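Local coordinates for virulence protein STM3117 (Salmonella enterica subsp. enterica serovar Typhimurium, PDB 3HUH), which promotes replication of the bacterium inside host macrophages and may take part in the biosynthesis and modification of cell-wall peptidoglycan, at residues E113-R118 against M126-R131; A87-I92 against N136-S141; S32-T37 against I66-Q71; D22-L27 against G62-N67. All blocks are in the same frame, centred on the assembly; numbering follows the deposited sequence.

Contact 1: residues E113-R118 against M126-R131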
loop_
_atom_site.group_PDB
_atom_site.type_symbol
_atom_site.label_atom_id
_atom_site.label_comp_id
_atom_site.label_asym_id
_atom_site.label_seq_id
_atom_site.Cartn_x
_atom_site.Cartn_y
_atom_site.Cartn_z
ATOM N N GLU A 113 -1.158 -19.249 -4.748
ATOM C CA GLU A 113 -0.131 -19.608 -5.714
ATOM C C GLU A 113 1.238 -19.521 -5.059
ATOM O O GLU A 113 1.414 -18.806 -4.072
ATOM C CB GLU A 113 -0.180 -18.661 -6.919
ATOM C CG GLU A 113 0.855 -18.978 -7.987
ATOM C CD GLU A 113 0.694 -18.132 -9.233
ATOM O OE1 GLU A 113 1.495 -18.306 -10.175
ATOM O OE2 GLU A 113 -0.232 -17.297 -9.273
ATOM N N GLY A 114 2.202 -20.259 -5.603
ATOM C CA GLY A 114 3.546 -20.215 -5.066
ATOM C C GLY A 114 3.976 -21.437 -4.275
ATOM O O GLY A 114 3.173 -22.344 -4.029
ATOM N N PRO A 115 5.244 -21.475 -3.842
ATOM C CA PRO A 115 6.231 -20.416 -4.080
ATOM C C PRO A 115 6.640 -20.286 -5.547
ATOM O O PRO A 115 6.878 -21.284 -6.233
ATOM C CB PRO A 115 7.390 -20.818 -3.175
ATOM C CG PRO A 115 7.308 -22.315 -3.180
ATOM C CD PRO A 115 5.826 -22.563 -3.035
ATOM N N VAL A 116 6.708 -19.047 -6.025
ATOM C CA VAL A 116 7.075 -18.774 -7.406
ATOM C C VAL A 116 7.926 -17.516 -7.486
ATOM O O VAL A 116 7.741 -16.573 -6.711
ATOM C CB VAL A 116 5.825 -18.578 -8.292
ATOM C CG1 VAL A 116 6.237 -18.416 -9.748
ATOM C CG2 VAL A 116 4.893 -19.764 -8.148
ATOM N N GLU A 117 8.858 -17.512 -8.427
ATOM C CA GLU A 117 9.760 -16.387 -8.630
ATOM C C GLU A 117 9.015 -15.185 -9.203
ATOM O O GLU A 117 8.217 -15.325 -10.126
ATOM C CB GLU A 117 10.880 -16.796 -9.589
ATOM C CG GLU A 117 11.642 -18.039 -9.155
ATOM C CD GLU A 117 12.706 -18.449 -10.153
ATOM O OE1 GLU A 117 13.498 -17.576 -10.567
ATOM O OE2 GLU A 117 12.754 -19.643 -10.520
ATOM N N ARG A 118 9.276 -14.007 -8.648
ATOM C CA ARG A 118 8.643 -12.781 -9.124
ATOM C C ARG A 118 9.689 -11.679 -9.158
ATOM O O ARG A 118 10.826 -11.876 -8.738
ATOM C CB ARG A 118 7.501 -12.354 -8.193
ATOM C CG ARG A 118 6.344 -13.332 -8.082
ATOM C CD ARG A 118 5.711 -13.626 -9.426
ATOM N NE ARG A 118 4.378 -14.209 -9.282
ATOM C CZ ARG A 118 3.819 -15.014 -10.177
ATOM N NH1 ARG A 118 4.481 -15.338 -11.277
ATOM N NH2 ARG A 118 2.595 -15.486 -9.977
ATOM N N MET A 126 11.085 -14.623 -4.131
ATOM C CA MET A 126 10.314 -15.865 -4.188
ATOM C C MET A 126 9.044 -15.491 -3.439
ATOM O O MET A 126 9.108 -15.078 -2.284
ATOM C CB MET A 126 11.023 -17.014 -3.468
ATOM C CG MET A 126 10.336 -18.385 -3.661
ATOM S SD MET A 126 10.276 -18.971 -5.400
ATOM C CE MET A 126 11.803 -18.370 -5.949
ATOM N N SER A 127 7.898 -15.633 -4.096
ATOM C CA SER A 127 6.632 -15.237 -3.489
ATOM C C SER A 127 5.617 -16.337 -3.244
ATOM O O SER A 127 5.518 -17.298 -4.005
ATOM C CB SER A 127 5.948 -14.180 -4.356
ATOM O OG SER A 127 6.757 -13.037 -4.546
ATOM N N ILE A 128 4.853 -16.159 -2.174
ATOM C CA ILE A 128 3.777 -17.066 -1.819
ATOM C C ILE A 128 2.575 -16.129 -1.694
ATOM O O ILE A 128 2.698 -15.031 -1.148
ATOM C CB ILE A 128 4.064 -17.789 -0.480
ATOM C CG1 ILE A 128 3.015 -18.879 -0.244
ATOM C CG2 ILE A 128 4.092 -16.796 0.662
ATOM C CD1 ILE A 128 3.071 -19.999 -1.270
ATOM N N TYR A 129 1.426 -16.538 -2.226
ATOM C CA TYR A 129 0.228 -15.705 -2.182
ATOM C C TYR A 129 -0.894 -16.305 -1.357
ATOM O O TYR A 129 -1.184 -17.497 -1.461
ATOM C CB TYR A 129 -0.332 -15.483 -3.588
ATOM C CG TYR A 129 0.563 -14.759 -4.562
ATOM C CD1 TYR A 129 0.369 -13.404 -4.837
ATOM C CD2 TYR A 129 1.559 -15.439 -5.259
ATOM C CE1 TYR A 129 1.140 -12.747 -5.794
ATOM C CE2 TYR A 129 2.336 -14.792 -6.217
ATOM C CZ TYR A 129 2.118 -13.448 -6.483
ATOM O OH TYR A 129 2.853 -12.813 -7.455
ATOM N N ILE A 130 -1.524 -15.467 -0.541
ATOM C CA ILE A 130 -2.672 -15.880 0.264
ATOM C C ILE A 130 -3.664 -14.726 0.214
ATOM O O ILE A 130 -3.393 -13.687 -0.395
ATOM C CB ILE A 130 -2.299 -16.171 1.745
ATOM C CG1 ILE A 130 -1.662 -14.935 2.390
ATOM C CG2 ILE A 130 -1.360 -17.368 1.818
ATOM C CD1 ILE A 130 -1.336 -15.103 3.854
ATOM N N ARG A 131 -4.822 -14.905 0.833
ATOM C CA ARG A 131 -5.819 -13.849 0.854
ATOM C C ARG A 131 -6.234 -13.557 2.277
ATOM O O ARG A 131 -6.276 -14.459 3.117
ATOM C CB ARG A 131 -7.056 -14.241 0.048
ATOM C CG ARG A 131 -6.831 -14.226 -1.448
ATOM C CD ARG A 131 -8.119 -14.413 -2.220
ATOM N NE ARG A 131 -7.835 -14.590 -3.641
ATOM C CZ ARG A 131 -7.426 -13.624 -4.455
ATOM N NH1 ARG A 131 -7.260 -12.388 -3.998
ATOM N NH2 ARG A 131 -7.157 -13.901 -5.725
#
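Arg118 and Tyr129 carry the main side-chain bond: Arg118 NE donates to Tyr129 OH at 2.8 Å, the hydroxyl standing 18° out of the guanidinium plane. The two side chains cross at about a right angle, guanidinium and ring planes 67° apart, and NE lies in the plane of the tyrosine ring, at its edge: an edge contact and not a stack. Arg118 CG sits beside the backbone N (chi1 -62°), and the chain bends at chi2. Arg118 NH2 makes a salt bridge of 3.0 Å to Glu113 OE1, weak as a hydrogen bond. Pro77 of the second subunit packs on Glu113, Arg118 and Tyr129. Ser127 N to Val116 O (2.8 Å) and its reciprocal, Val116 N to Ser127 O, form one antiparallel hydrogen-bonded pair of the hairpin, whereas Tyr129 N bonds Glu113 O on the N-terminal side of the corner at cis-Pro115. At the corner, Pro115 CA lies 3.2 Å from Ser127 O, a CA-H...O contact. Outward, Pro115 CB is 3.9 Å from Met126 CG, with Ile128 CD1 beside the proline ring. Helix 97-106 packs on this flank, Val101 against Pro115 and Ile104 against Ile128, while strand 137-142 neighbours strand 123-131.

Contact 2: residues A87-I92 against N136-S141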
loop_
_atom_site.group_PDB
_atom_site.type_symbol
_atom_site.label_atom_id
_atom_site.label_comp_id
_atom_site.label_asym_id
_atom_site.label_seq_id
_atom_site.Cartn_x
_atom_site.Cartn_y
_atom_site.Cartn_z
ATOM N N ALA A 87 -7.243 -4.591 -2.352
ATOM C CA ALA A 87 -5.804 -4.453 -2.172
ATOM C C ALA A 87 -5.016 -5.650 -2.693
ATOM O O ALA A 87 -5.476 -6.795 -2.629
ATOM C CB ALA A 87 -5.475 -4.216 -0.700
ATOM N N ASP A 88 -3.820 -5.355 -3.191
ATOM C CA ASP A 88 -2.889 -6.337 -3.748
ATOM C C ASP A 88 -1.544 -5.827 -3.233
ATOM O O ASP A 88 -0.958 -4.913 -3.814
ATOM C CB ASP A 88 -2.954 -6.268 -5.276
ATOM C CG ASP A 88 -2.171 -7.370 -5.947
ATOM O OD1 ASP A 88 -1.198 -7.872 -5.341
ATOM O OD2 ASP A 88 -2.522 -7.716 -7.094
ATOM N N LEU A 89 -1.076 -6.419 -2.135
ATOM C CA LEU A 89 0.139 -5.982 -1.451
ATOM C C LEU A 89 1.218 -7.038 -1.309
ATOM O O LEU A 89 0.926 -8.213 -1.114
ATOM C CB LEU A 89 -0.224 -5.515 -0.038
ATOM C CG LEU A 89 -1.512 -4.711 0.158
ATOM C CD1 LEU A 89 -1.762 -4.512 1.642
ATOM C CD2 LEU A 89 -1.401 -3.370 -0.558
ATOM N N CYS A 90 2.471 -6.605 -1.368
ATOM C CA CYS A 90 3.592 -7.519 -1.209
ATOM C C CYS A 90 4.420 -7.117 0.002
ATOM O O CYS A 90 4.849 -5.967 0.123
ATOM C CB CYS A 90 4.485 -7.516 -2.449
ATOM S SG CYS A 90 5.980 -8.524 -2.234
ATOM N N PHE A 91 4.636 -8.075 0.896
ATOM C CA PHE A 91 5.413 -7.850 2.109
ATOM C C PHE A 91 6.691 -8.672 2.048
ATOM O O PHE A 91 6.662 -9.838 1.647
ATOM C CB PHE A 91 4.611 -8.286 3.336
ATOM C CG PHE A 91 3.387 -7.460 3.587
ATOM C CD1 PHE A 91 3.492 -6.185 4.132
ATOM C CD2 PHE A 91 2.127 -7.949 3.262
ATOM C CE1 PHE A 91 2.356 -5.409 4.349
ATOM C CE2 PHE A 91 0.985 -7.183 3.473
ATOM C CZ PHE A 91 1.097 -5.911 4.017
ATOM N N ILE A 92 7.811 -8.069 2.433
ATOM C CA ILE A 92 9.073 -8.797 2.438
ATOM C C ILE A 92 9.281 -9.427 3.803
ATOM O O ILE A 92 9.076 -8.785 4.842
ATOM C CB ILE A 92 10.285 -7.880 2.159
ATOM C CG1 ILE A 92 10.150 -7.235 0.781
ATOM C CG2 ILE A 92 11.580 -8.688 2.263
ATOM C CD1 ILE A 92 10.015 -8.223 -0.364
ATOM N N ASN A 136 -8.372 -9.503 -0.056
ATOM C CA ASN A 136 -7.200 -8.776 -0.525
ATOM C C ASN A 136 -6.121 -9.811 -0.827
ATOM O O ASN A 136 -6.004 -10.825 -0.124
ATOM C CB ASN A 136 -6.683 -7.813 0.549
ATOM C CG ASN A 136 -7.675 -6.707 0.877
ATOM O OD1 ASN A 136 -7.951 -6.433 2.046
ATOM N ND2 ASN A 136 -8.204 -6.063 -0.149
ATOM N N LEU A 137 -5.345 -9.572 -1.877
ATOM C CA LEU A 137 -4.274 -10.495 -2.228
ATOM C C LEU A 137 -3.025 -10.087 -1.458
ATOM O O LEU A 137 -2.589 -8.930 -1.528
ATOM C CB LEU A 137 -3.996 -10.457 -3.730
ATOM C CG LEU A 137 -2.936 -11.450 -4.221
ATOM C CD1 LEU A 137 -3.425 -12.885 -4.022
ATOM C CD2 LEU A 137 -2.637 -11.182 -5.683
ATOM N N ILE A 138 -2.465 -11.034 -0.716
ATOM C CA ILE A 138 -1.266 -10.774 0.065
ATOM C C ILE A 138 -0.130 -11.641 -0.459
ATOM O O ILE A 138 -0.203 -12.868 -0.432
ATOM C CB ILE A 138 -1.494 -11.083 1.559
ATOM C CG1 ILE A 138 -2.699 -10.288 2.078
ATOM C CG2 ILE A 138 -0.236 -10.757 2.351
ATOM C CD1 ILE A 138 -2.592 -8.781 1.903
ATOM N N GLU A 139 0.910 -10.977 -0.947
ATOM C CA GLU A 139 2.085 -11.632 -1.495
ATOM C C GLU A 139 3.180 -11.522 -0.437
ATOM O O GLU A 139 3.586 -10.420 -0.079
ATOM C CB GLU A 139 2.507 -10.915 -2.789
ATOM C CG GLU A 139 3.684 -11.540 -3.540
ATOM C CD GLU A 139 4.102 -10.737 -4.773
ATOM O OE1 GLU A 139 3.393 -9.771 -5.134
ATOM O OE2 GLU A 139 5.143 -11.072 -5.390
ATOM N N ILE A 140 3.626 -12.659 0.088
ATOM C CA ILE A 140 4.692 -12.668 1.093
ATOM C C ILE A 140 5.937 -13.153 0.360
ATOM O O ILE A 140 5.948 -14.253 -0.205
ATOM C CB ILE A 140 4.349 -13.596 2.271
ATOM C CG1 ILE A 140 3.043 -13.130 2.921
ATOM C CG2 ILE A 140 5.464 -13.556 3.301
ATOM C CD1 ILE A 140 2.446 -14.105 3.907
ATOM N N SER A 141 6.990 -12.341 0.377
ATOM C CA SER A 141 8.189 -12.677 -0.380
ATOM C C SER A 141 9.534 -12.507 0.314
ATOM O O SER A 141 9.687 -11.700 1.223
ATOM C CB SER A 141 8.197 -11.837 -1.661
ATOM O OG SER A 141 6.898 -11.765 -2.226
#
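Phe91 presents the edge of its ring to Ile138, whose CG2 methyl lies in the ring plane 3.8 Å from Phe91 CD2. The same ring meets those of Phe61 and Phe47 edge-to-face, and Leu89 and Ile140 point to the same side of the sheet as Phe91 and Ile138. The carboxylates belong to the other side. Asp88 lies alongside Leu137 and points the same way, with OD1 3.6 Å from Leu137 CD2. Glu139 CG is anti to its backbone N (chi1 -176°), and the extended chain ends with OE1 3.7 Å from Cys90 CB; Glu139 OE2 is hydrogen-bonded to Ser127 OG, which also bonds Ser141 OG. Cys90 SG lies 3.4 Å from Ser141 OG. Between the two faces runs a regular parallel ladder of five backbone bonds, from Leu137 N to Ala87 O at one end to Ser141 N to Phe91 O (2.8 Å) at the other, with strand axes 20° apart. Strand 137-142 is flanked on its far side by strand 123-131. Beyond strand 88-93 an antiparallel strand of the second subunit continues the sheet, and His26 of that subunit packs on Cys90 and Glu139.

Contact 3: residues S32-T37 against I66-Q71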
loop_
_atom_site.group_PDB
_atom_site.type_symbol
_atom_site.label_atom_id
_atom_site.label_comp_id
_atom_site.label_asym_id
_atom_site.label_seq_id
_atom_site.Cartn_x
_atom_site.Cartn_y
_atom_site.Cartn_z
ATOM N N SER A 32 -14.698 -5.239 6.105
ATOM C CA SER A 32 -16.050 -5.481 6.603
ATOM C C SER A 32 -16.081 -5.582 8.127
ATOM O O SER A 32 -17.006 -5.078 8.773
ATOM C CB SER A 32 -16.638 -6.753 5.971
ATOM O OG SER A 32 -15.883 -7.906 6.296
ATOM N N ASP A 33 -15.065 -6.216 8.703
ATOM C CA ASP A 33 -14.995 -6.375 10.152
ATOM C C ASP A 33 -13.562 -6.232 10.669
ATOM O O ASP A 33 -12.723 -7.114 10.472
ATOM C CB ASP A 33 -15.546 -7.743 10.555
ATOM C CG ASP A 33 -15.698 -7.882 12.055
ATOM O OD1 ASP A 33 -16.649 -7.295 12.615
ATOM O OD2 ASP A 33 -14.857 -8.557 12.679
ATOM N N ILE A 34 -13.294 -5.119 11.339
ATOM C CA ILE A 34 -11.968 -4.857 11.871
ATOM C C ILE A 34 -11.459 -5.967 12.798
ATOM O O ILE A 34 -10.297 -6.360 12.704
ATOM C CB ILE A 34 -11.933 -3.474 12.574
ATOM C CG1 ILE A 34 -11.915 -2.373 11.506
ATOM C CG2 ILE A 34 -10.727 -3.374 13.502
ATOM C CD1 ILE A 34 -11.885 -0.953 12.043
ATOM N N SER A 35 -12.319 -6.489 13.671
ATOM C CA SER A 35 -11.895 -7.554 14.584
ATOM C C SER A 35 -11.337 -8.760 13.833
ATOM O O SER A 35 -10.287 -9.304 14.190
ATOM C CB SER A 35 -13.063 -8.007 15.471
ATOM O OG SER A 35 -13.423 -6.989 16.384
ATOM N N THR A 36 -12.046 -9.172 12.789
ATOM C CA THR A 36 -11.636 -10.312 11.979
ATOM C C THR A 36 -10.322 -10.035 11.248
ATOM O O THR A 36 -9.451 -10.904 11.155
ATOM C CB THR A 36 -12.726 -10.659 10.951
ATOM O OG1 THR A 36 -13.958 -10.923 11.639
ATOM C CG2 THR A 36 -12.331 -11.874 10.150
ATOM N N THR A 37 -10.191 -8.819 10.731
ATOM C CA THR A 37 -8.989 -8.413 10.016
ATOM C C THR A 37 -7.795 -8.418 10.959
ATOM O O THR A 37 -6.720 -8.929 10.619
ATOM C CB THR A 37 -9.182 -7.006 9.408
ATOM O OG1 THR A 37 -10.154 -7.078 8.361
ATOM C CG2 THR A 37 -7.876 -6.463 8.850
ATOM N N ILE A 66 -0.548 -0.220 8.678
ATOM C CA ILE A 66 -1.741 -0.279 7.855
ATOM C C ILE A 66 -2.890 0.210 8.728
ATOM O O ILE A 66 -3.193 -0.390 9.760
ATOM C CB ILE A 66 -2.031 -1.715 7.379
ATOM C CG1 ILE A 66 -0.993 -2.121 6.330
ATOM C CG2 ILE A 66 -3.449 -1.807 6.811
ATOM C CD1 ILE A 66 -1.089 -3.554 5.901
ATOM N N ASN A 67 -3.493 1.326 8.338
ATOM C CA ASN A 67 -4.624 1.850 9.086
ATOM C C ASN A 67 -5.863 1.120 8.596
ATOM O O ASN A 67 -5.977 0.787 7.409
ATOM C CB ASN A 67 -4.787 3.356 8.870
ATOM C CG ASN A 67 -3.719 4.162 9.570
ATOM O OD1 ASN A 67 -3.201 3.750 10.615
ATOM N ND2 ASN A 67 -3.402 5.330 9.019
ATOM N N LEU A 68 -6.790 0.859 9.505
ATOM C CA LEU A 68 -8.002 0.161 9.138
ATOM C C LEU A 68 -9.235 1.043 9.221
ATOM O O LEU A 68 -9.366 1.855 10.137
ATOM C CB LEU A 68 -8.207 -1.062 10.046
ATOM C CG LEU A 68 -7.056 -2.071 10.086
ATOM C CD1 LEU A 68 -7.375 -3.171 11.092
ATOM C CD2 LEU A 68 -6.832 -2.662 8.693
ATOM N N HIS A 69 -10.116 0.898 8.234
ATOM C CA HIS A 69 -11.400 1.607 8.203
ATOM C C HIS A 69 -12.439 0.500 8.078
ATOM O O HIS A 69 -12.315 -0.381 7.222
ATOM C CB HIS A 69 -11.566 2.489 6.962
ATOM C CG HIS A 69 -10.874 3.815 7.028
ATOM N ND1 HIS A 69 -10.053 4.194 8.067
ATOM C CD2 HIS A 69 -10.872 4.847 6.151
ATOM C CE1 HIS A 69 -9.573 5.402 7.827
ATOM N NE2 HIS A 69 -10.055 5.820 6.670
ATOM N N GLN A 70 -13.463 0.524 8.918
ATOM C CA GLN A 70 -14.499 -0.489 8.801
ATOM C C GLN A 70 -15.630 0.107 7.968
ATOM O O GLN A 70 -15.917 1.301 8.058
ATOM C CB GLN A 70 -15.014 -0.896 10.183
ATOM C CG GLN A 70 -16.092 -1.964 10.161
ATOM C CD GLN A 70 -16.321 -2.578 11.533
ATOM O OE1 GLN A 70 -15.520 -3.381 12.006
ATOM N NE2 GLN A 70 -17.414 -2.184 12.187
ATOM N N GLN A 71 -16.268 -0.708 7.142
ATOM C CA GLN A 71 -17.365 -0.187 6.343
ATOM C C GLN A 71 -18.420 0.415 7.266
ATOM O O GLN A 71 -18.648 -0.083 8.370
ATOM C CB GLN A 71 -17.979 -1.295 5.492
ATOM C CG GLN A 71 -17.044 -1.791 4.401
ATOM C CD GLN A 71 -17.709 -2.788 3.479
ATOM O OE1 GLN A 71 -18.050 -3.899 3.889
ATOM N NE2 GLN A 71 -17.909 -2.392 2.227
HETATM O O HOH W 1 -15.110 -5.242 14.304
#
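Ile34 and Gln70 cross obliquely where the N-terminus of helix 34-43 meets the end of strand 64-70, within a beta-alpha-beta-beta-beta module of the kind that builds vicinal oxygen chelate (VOC) proteins. Gln70 CG is anti to its backbone N (chi1 -179°), and the extended chain carries the amide to the first turn of the helix. There OE1 accepts from Ile34 N at 2.9 Å, with the N-H in the amide plane and on a lone pair; at 169° the bond is nearly straight. The aliphatic part of the glutamine is used as well, since its CB lies 3.6 Å from Ile34 CD1. Asp33 and Gln70 run side by side in the same direction, their carboxylate and amide planes only 17° apart, and water 1 links them by donating to Gln70 OE1 and, weakly, to Asp33 OD1 while accepting from Ser35 N. Deeper in, Thr37 and Leu68 meet tip to tip, with CG2 of the threonine 3.9 Å from Leu68 CD2, and Ile34 CG2 approaches Leu68 CD1 obliquely at 4.1 Å. The helix end is thus held by side chains from both segments: Gln70 takes one backbone N-H, and Asp33, at the N-cap, takes another. Asp33 OD2 is gripped twice, by Thr36 N at 2.9 Å and Thr36 OG1 at 2.7 Å, the two donors reaching it from opposite faces of the carboxylate plane.

Contact 4: residues D22-L27 against G62-N67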
loop_
_atom_site.group_PDB
_atom_site.type_symbol
_atom_site.label_atom_id
_atom_site.label_comp_id
_atom_site.label_asym_id
_atom_site.label_seq_id
_atom_site.Cartn_x
_atom_site.Cartn_y
_atom_site.Cartn_z
ATOM N N ASP A 22 10.534 9.186 -0.587
ATOM C CA ASP A 22 11.436 8.191 -0.026
ATOM C C ASP A 22 10.873 6.781 0.138
ATOM O O ASP A 22 11.549 5.795 -0.158
ATOM C CB ASP A 22 11.923 8.672 1.341
ATOM C CG ASP A 22 12.830 7.669 2.018
ATOM O OD1 ASP A 22 13.995 7.540 1.589
ATOM O OD2 ASP A 22 12.379 7.004 2.975
ATOM N N ARG A 23 9.636 6.685 0.606
ATOM C CA ARG A 23 9.044 5.380 0.867
ATOM C C ARG A 23 7.555 5.501 1.145
ATOM O O ARG A 23 7.006 6.600 1.223
ATOM C CB ARG A 23 9.701 4.790 2.120
ATOM C CG ARG A 23 9.493 5.674 3.368
ATOM C CD ARG A 23 10.170 5.121 4.626
ATOM N NE ARG A 23 9.922 5.950 5.810
ATOM C CZ ARG A 23 10.492 7.131 6.044
ATOM N NH1 ARG A 23 11.357 7.642 5.176
ATOM N NH2 ARG A 23 10.201 7.801 7.155
ATOM N N ILE A 24 6.911 4.351 1.306
ATOM C CA ILE A 24 5.498 4.310 1.670
ATOM C C ILE A 24 5.523 4.295 3.200
ATOM O O ILE A 24 6.312 3.561 3.798
ATOM C CB ILE A 24 4.827 3.012 1.163
ATOM C CG1 ILE A 24 4.644 3.079 -0.355
ATOM C CG2 ILE A 24 3.493 2.793 1.876
ATOM C CD1 ILE A 24 4.288 1.732 -0.986
ATOM N N ASP A 25 4.694 5.120 3.833
ATOM C CA ASP A 25 4.640 5.162 5.293
ATOM C C ASP A 25 3.526 4.256 5.788
ATOM O O ASP A 25 3.689 3.502 6.749
ATOM C CB ASP A 25 4.345 6.576 5.793
ATOM C CG ASP A 25 4.436 6.682 7.303
ATOM O OD1 ASP A 25 5.564 6.615 7.822
ATOM O OD2 ASP A 25 3.391 6.826 7.972
ATOM N N HIS A 26 2.378 4.356 5.134
ATOM C CA HIS A 26 1.228 3.563 5.521
ATOM C C HIS A 26 0.188 3.600 4.421
ATOM O O HIS A 26 0.357 4.282 3.407
ATOM C CB HIS A 26 0.630 4.108 6.830
ATOM C CG HIS A 26 0.200 5.546 6.763
ATOM N ND1 HIS A 26 -1.010 5.945 6.235
ATOM C CD2 HIS A 26 0.813 6.677 7.188
ATOM C CE1 HIS A 26 -1.126 7.259 6.344
ATOM N NE2 HIS A 26 -0.032 7.727 6.918
ATOM N N LEU A 27 -0.876 2.838 4.617
ATOM C CA LEU A 27 -1.968 2.804 3.668
ATOM C C LEU A 27 -3.200 2.398 4.448
ATOM O O LEU A 27 -3.101 1.900 5.571
ATOM C CB LEU A 27 -1.674 1.817 2.530
ATOM C CG LEU A 27 -1.419 0.350 2.868
ATOM C CD1 LEU A 27 -2.727 -0.392 2.998
ATOM C CD2 LEU A 27 -0.586 -0.268 1.765
ATOM N N GLY A 62 7.355 -3.582 11.005
ATOM C CA GLY A 62 8.555 -2.874 10.593
ATOM C C GLY A 62 8.434 -1.435 11.063
ATOM O O GLY A 62 8.086 -1.178 12.218
ATOM N N ALA A 63 8.706 -0.496 10.163
ATOM C CA ALA A 63 8.607 0.923 10.476
ATOM C C ALA A 63 7.466 1.527 9.666
ATOM O O ALA A 63 7.493 2.704 9.304
ATOM C CB ALA A 63 9.919 1.624 10.143
ATOM N N GLN A 64 6.454 0.712 9.391
ATOM C CA GLN A 64 5.304 1.160 8.619
ATOM C C GLN A 64 4.044 0.701 9.339
ATOM O O GLN A 64 4.120 0.128 10.426
ATOM C CB GLN A 64 5.355 0.552 7.208
ATOM C CG GLN A 64 6.561 1.007 6.361
ATOM C CD GLN A 64 6.726 0.216 5.058
ATOM O OE1 GLN A 64 6.917 -1.000 5.073
ATOM N NE2 GLN A 64 6.665 0.913 3.928
ATOM N N LYS A 65 2.888 0.978 8.753
ATOM C CA LYS A 65 1.639 0.530 9.349
ATOM C C LYS A 65 0.496 0.529 8.350
ATOM O O LYS A 65 0.576 1.155 7.293
ATOM C CB LYS A 65 1.260 1.385 10.569
ATOM C CG LYS A 65 0.801 2.814 10.274
ATOM C CD LYS A 65 0.155 3.421 11.525
ATOM C CE LYS A 65 -0.220 4.883 11.321
ATOM N NZ LYS A 65 -1.319 5.271 12.259
ATOM N N ILE A 66 -0.548 -0.220 8.678
ATOM C CA ILE A 66 -1.741 -0.279 7.855
ATOM C C ILE A 66 -2.890 0.210 8.728
ATOM O O ILE A 66 -3.193 -0.390 9.760
ATOM C CB ILE A 66 -2.031 -1.715 7.379
ATOM C CG1 ILE A 66 -0.993 -2.121 6.330
ATOM C CG2 ILE A 66 -3.449 -1.807 6.811
ATOM C CD1 ILE A 66 -1.089 -3.554 5.901
ATOM N N ASN A 67 -3.493 1.326 8.338
ATOM C CA ASN A 67 -4.624 1.850 9.086
ATOM C C ASN A 67 -5.863 1.120 8.596
ATOM O O ASN A 67 -5.977 0.787 7.409
ATOM C CB ASN A 67 -4.787 3.356 8.870
ATOM C CG ASN A 67 -3.719 4.162 9.570
ATOM O OD1 ASN A 67 -3.201 3.750 10.615
ATOM N ND2 ASN A 67 -3.402 5.330 9.019
HETATM O O HOH W 2 7.799 5.079 7.555
#
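Gln64 and Ile24 form a short, straight bond: Gln64 NE2 to Ile24 O is 2.7 Å with an N-H...O angle of 172°, the donor standing 39° above the carbonyl plane. At the other end Asn67 N donates to Leu27 O at 2.9 Å, and these two bonds mark the tight part. Leu27 CD1 lies 4.1 Å from Ile66 CG2, both facing the same core as Leu89 and Phe91. Between these ends the parallel pairing is slack: Lys65 N to Asp25 O (3.3 Å) and Leu27 N to Lys65 O (3.5 Å) are weak. Where the strands diverge, water 2 bridges the two segments, accepting from Arg23 NE and donating to Asp25 OD1 and Ala63 O. Asp25 also bonds Tyr143 of the second subunit. Lys65 CG lies between the backbone N and the carbonyl carbon (chi1 71°); the extended chain runs forward along its strand, and NZ bonds Asn67 OD1 at 2.9 Å, besides a cation-pi contact with Phe52. Bonded through NE2 to Ile24 O of its own chain and through OE1 to Ile24 N of the second subunit, the Gln64 amide should be held in one orientation, within both strand pair and subunit interface.

In the fold
The contacts involve two sheets of the same strand order, the paired modules of a VOC chain: contacts 3 and 4 share strand 64-70 in one, contacts 1 and 2 adjoin in the other. Centres of contacts 1 and 2 are 9 Å apart, joined by Ser127 OG, 2.7 Å from both Ser141 OG and Glu139 OE2. Between the sheets, Phe91 CZ of contact 2 packs 3.7 Å from Ile66 CD1, which belongs to contacts 3 and 4. Contacts 1 and 3, about 24 Å apart between centres, lie on opposite sides of the chain's centre. His26 of contact 4 packs on Glu139 of the second subunit, consistent with the intersubunit active-site cleft of some related VOC enzymes, such as glyoxalase I.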